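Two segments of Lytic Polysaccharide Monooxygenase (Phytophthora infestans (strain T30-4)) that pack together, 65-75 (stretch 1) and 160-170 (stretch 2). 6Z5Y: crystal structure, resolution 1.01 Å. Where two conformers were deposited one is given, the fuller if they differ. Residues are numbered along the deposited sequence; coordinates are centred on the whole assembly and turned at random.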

# COMPACT_ATOMS: atom_id res chain seq x y z
N VAL A 65 -10.71 -10.62 -6.49
CA VAL A 65 -10.40 -11.21 -5.18
C VAL A 65 -9.72 -10.20 -4.27
O VAL A 65 -9.64 -10.47 -3.07
N PHE A 66 -9.26 -9.07 -4.81
CA PHE A 66 -8.66 -8.03 -3.96
C PHE A 66 -9.70 -7.05 -3.45
O PHE A 66 -9.32 -6.17 -2.67
N GLY A 67 -10.96 -7.18 -3.81
CA GLY A 67 -12.01 -6.40 -3.19
C GLY A 67 -12.09 -4.99 -3.72
O GLY A 67 -11.47 -4.60 -4.71
N GLU A 68 -12.88 -4.19 -3.02
CA GLU A 68 -13.33 -2.85 -3.44
C GLU A 68 -12.12 -1.97 -3.78
O GLU A 68 -11.17 -1.84 -2.96
N GLU A 69 -12.24 -1.23 -4.86
CA GLU A 69 -11.32 -0.14 -5.20
C GLU A 69 -11.29 0.85 -4.02
O GLU A 69 -12.32 1.14 -3.46
N CYS A 70 -10.11 1.31 -3.68
CA CYS A 70 -9.88 2.32 -2.65
C CYS A 70 -10.15 1.81 -1.24
O CYS A 70 -9.99 2.55 -0.28
N GLY A 71 -10.51 0.53 -1.07
CA GLY A 71 -10.76 0.06 0.29
C GLY A 71 -11.85 0.86 0.96
O GLY A 71 -12.91 1.11 0.38
N PHE A 72 -11.57 1.27 2.20
CA PHE A 72 -12.51 2.03 3.04
C PHE A 72 -12.40 3.52 2.77
O PHE A 72 -13.19 4.27 3.34
N THR A 73 -11.41 3.94 2.00
CA THR A 73 -11.16 5.36 1.80
C THR A 73 -12.02 5.86 0.65
O THR A 73 -12.41 5.12 -0.25
N ASP A 74 -12.28 7.16 0.70
CA ASP A 74 -13.20 7.83 -0.25
C ASP A 74 -12.44 8.68 -1.24
O ASP A 74 -11.94 9.75 -0.90
N PRO A 75 -12.36 8.27 -2.51
CA PRO A 75 -11.65 9.10 -3.48
C PRO A 75 -12.37 10.42 -3.76
O PRO A 75 -11.75 11.34 -4.30
N VAL A 160 -1.24 -16.02 4.75
CA VAL A 160 -2.29 -15.26 4.05
C VAL A 160 -1.65 -14.04 3.41
O VAL A 160 -0.56 -13.60 3.77
N TRP A 161 -2.39 -13.52 2.45
CA TRP A 161 -2.16 -12.20 1.86
C TRP A 161 -3.25 -11.26 2.38
O TRP A 161 -4.44 -11.58 2.29
N GLN A 162 -2.85 -10.10 2.88
CA GLN A 162 -3.79 -9.04 3.26
C GLN A 162 -3.58 -7.87 2.30
O GLN A 162 -2.45 -7.45 2.08
N ALA A 163 -4.66 -7.36 1.76
CA ALA A 163 -4.61 -6.23 0.83
C ALA A 163 -5.01 -4.98 1.56
O ALA A 163 -6.14 -4.89 2.05
N TYR A 164 -4.13 -3.97 1.50
CA TYR A 164 -4.44 -2.64 2.03
C TYR A 164 -4.39 -1.69 0.84
O TYR A 164 -3.43 -1.69 0.06
N LYS A 165 -5.42 -0.86 0.73
CA LYS A 165 -5.54 0.13 -0.33
C LYS A 165 -6.07 1.41 0.26
O LYS A 165 -7.05 1.40 1.01
N ASN A 166 -5.45 2.52 -0.17
CA ASN A 166 -6.02 3.85 0.13
C ASN A 166 -6.05 4.64 -1.18
O ASN A 166 -5.16 4.50 -2.03
N CYS A 167 -7.03 5.52 -1.28
CA CYS A 167 -7.13 6.55 -2.31
C CYS A 167 -7.28 7.86 -1.55
O CYS A 167 -8.20 7.95 -0.75
N ILE A 168 -6.40 8.82 -1.84
CA ILE A 168 -6.39 10.10 -1.11
C ILE A 168 -6.30 11.22 -2.12
O ILE A 168 -5.26 11.40 -2.75
N PRO A 169 -7.39 11.98 -2.33
CA PRO A 169 -7.34 13.06 -3.28
C PRO A 169 -6.47 14.17 -2.71
O PRO A 169 -6.61 14.52 -1.52
N LEU A 170 -5.66 14.78 -3.57
CA LEU A 170 -4.76 15.87 -3.18
C LEU A 170 -5.09 17.11 -3.99
O LEU A 170 -5.47 17.04 -5.14

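The contact between the segment 65-75 and the strand 160-170 is pinned by a disulfide. C70 and C167 both adopt the m rotamer, and their SG atoms lie 2.0 Å apart with a chi3 of -81°. C167 points its CA-to-CB bond toward the first segment, whereas that of C70 runs sideways. P75 packs against the same cysteine, its CB 4.1 Å from CB of C167, and its carbonyl O lies 3.6 Å from CG of P169, whose CA-to-CB bond also points toward the first segment.

A second apolar patch forms at the 3-10 end of the segment. The F66 side chain leaves the backbone sideways (chi1 m, chi2 -78°) and meets two strand residues at the edge of its ring: CD1 lies 3.8 Å from CB of A163, and CZ lies 4.0 Å from CE3 of W161. The indole (chi1 m, chi2 7°) likewise presents its edge, so the two aromatic rings meet without stacking. W161, A163, K165, C167 and P169 all point toward the first segment, as expected for alternate residues of an extended strand; Q162, Y164 and I168 point away.

Between these patches, K165 reaches the first segment in an m, t, m, t conformation. Its aliphatic portion carries the amine to a cluster of main-chain carbonyls, where NZ donates hydrogen bonds to O of F66 (2.8 Å) and O of E68 (2.9 Å). The O of G67 is also close to NZ, at 3.1 Å, but the angle is too poor for a hydrogen bond. The charge is thus met by backbone oxygens, while E68 starts sideways and its end leads away, and the CA-to-CB bond of E69 points away.

T73 points toward the strand in the p rotamer and couples the turn to it: its OG1 accepts a hydrogen bond from N of C167 (2.8 Å, N-H...O angle 164°) and donates one to O of C70 (2.7 Å). Its CG2 rests 3.7 Å from ND2 of N166. That amide, chi1 m, turns back to make a weak hydrogen bond from ND2 to O of K165 (2.9 Å). At G71 the absence of a side chain matters, because a CB there would come within 2.7 Å of O of K165, a clash.

Water completes the polar edge. Water 1 accepts from N of F72 (2.9 Å) and donates to O of K165 (2.9 Å), while water 2 lies 2.9 Å from O of D74 and 2.7 Å from O of C167, between the two carbonyls.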

# COMPACT_ATOMS: atom_id res chain seq x y z
CB VAL A 65 -9.60 -12.52 -5.22
CG1 VAL A 65 -10.36 -13.60 -5.94
CG2 VAL A 65 -8.19 -12.32 -5.71
CB PHE A 66 -7.49 -7.36 -4.67
CG PHE A 66 -6.31 -8.26 -4.73
CD1 PHE A 66 -5.54 -8.38 -3.59
CD2 PHE A 66 -5.99 -9.02 -5.82
CE1 PHE A 66 -4.42 -9.18 -3.56
CE2 PHE A 66 -4.88 -9.86 -5.79
CZ PHE A 66 -4.10 -9.93 -4.65
CB GLU A 68 -14.07 -2.20 -2.27
CG GLU A 68 -15.56 -2.46 -2.16
CD GLU A 68 -16.14 -1.46 -1.17
OE1 GLU A 68 -16.05 -0.24 -1.44
OE2 GLU A 68 -16.61 -1.90 -0.11
CB GLU A 69 -11.86 0.54 -6.48
CG GLU A 69 -10.90 1.53 -7.06
CD GLU A 69 -11.30 2.18 -8.35
OE1 GLU A 69 -12.36 1.84 -8.90
OE2 GLU A 69 -10.56 3.09 -8.78
CB CYS A 70 -10.67 3.60 -2.91
SG CYS A 70 -10.17 4.39 -4.46
CB PHE A 72 -12.24 1.71 4.51
CG PHE A 72 -12.35 0.25 4.87
CD1 PHE A 72 -13.55 -0.30 5.23
CD2 PHE A 72 -11.25 -0.58 4.87
CE1 PHE A 72 -13.63 -1.64 5.60
CE2 PHE A 72 -11.32 -1.91 5.22
CZ PHE A 72 -12.52 -2.45 5.58
CB THR A 73 -9.68 5.65 1.55
OG1 THR A 73 -9.26 5.06 0.31
CG2 THR A 73 -8.81 5.17 2.70
CB ASP A 74 -14.17 8.69 0.54
CG ASP A 74 -15.24 9.33 -0.31
OD1 ASP A 74 -15.27 9.00 -1.53
OD2 ASP A 74 -16.09 10.03 0.26
CB PRO A 75 -11.63 8.21 -4.71
CG PRO A 75 -12.84 7.33 -4.57
CD PRO A 75 -12.94 7.06 -3.09
CB VAL A 160 -3.41 -14.81 5.00
CG1 VAL A 160 -4.09 -16.03 5.59
CG2 VAL A 160 -2.96 -13.86 6.10
CB TRP A 161 -2.23 -12.28 0.33
CG TRP A 161 -1.08 -12.96 -0.36
CD1 TRP A 161 -0.04 -13.63 0.19
CD2 TRP A 161 -0.86 -13.01 -1.79
NE1 TRP A 161 0.81 -14.07 -0.81
CE2 TRP A 161 0.35 -13.65 -2.01
CE3 TRP A 161 -1.54 -12.48 -2.87
CZ2 TRP A 161 0.88 -13.84 -3.28
CZ3 TRP A 161 -1.02 -12.65 -4.14
CH2 TRP A 161 0.18 -13.32 -4.33
CB GLN A 162 -3.56 -8.58 4.68
CG GLN A 162 -3.86 -9.65 5.71
CD GLN A 162 -3.35 -9.27 7.08
OE1 GLN A 162 -2.65 -8.28 7.27
NE2 GLN A 162 -3.70 -10.08 8.05
CB ALA A 163 -5.53 -6.46 -0.33
CB TYR A 164 -3.42 -2.22 3.09
CG TYR A 164 -3.40 -3.12 4.30
CD1 TYR A 164 -2.66 -4.27 4.29
CD2 TYR A 164 -4.13 -2.81 5.43
CE1 TYR A 164 -2.63 -5.12 5.37
CE2 TYR A 164 -4.15 -3.68 6.52
CZ TYR A 164 -3.37 -4.83 6.49
OH TYR A 164 -3.38 -5.68 7.57
CB LYS A 165 -6.50 -0.36 -1.42
CG LYS A 165 -5.93 -1.43 -2.31
CD LYS A 165 -6.94 -2.05 -3.24
CE LYS A 165 -7.76 -3.11 -2.54
NZ LYS A 165 -8.91 -3.53 -3.37
CB ASN A 166 -5.15 4.64 1.11
CG ASN A 166 -4.83 3.96 2.42
OD1 ASN A 166 -3.80 4.29 3.01
ND2 ASN A 166 -5.70 3.11 2.95
CB CYS A 167 -8.34 6.35 -3.22
SG CYS A 167 -8.19 4.83 -4.18
CB ILE A 168 -5.23 10.17 -0.11
CG1 ILE A 168 -5.27 8.98 0.86
CG2 ILE A 168 -5.31 11.49 0.64
CD1 ILE A 168 -4.14 8.93 1.86
CB PRO A 169 -8.80 13.51 -3.42
CG PRO A 169 -9.45 13.09 -2.08
CD PRO A 169 -8.73 11.82 -1.69
CB LEU A 170 -3.30 15.51 -3.39
CG LEU A 170 -2.84 14.20 -2.74
CD1 LEU A 170 -1.35 13.99 -2.93
CD2 LEU A 170 -3.17 14.16 -1.27
O HOH W 1 -8.86 1.38 3.23
O HOH W 2 -9.62 9.69 0.79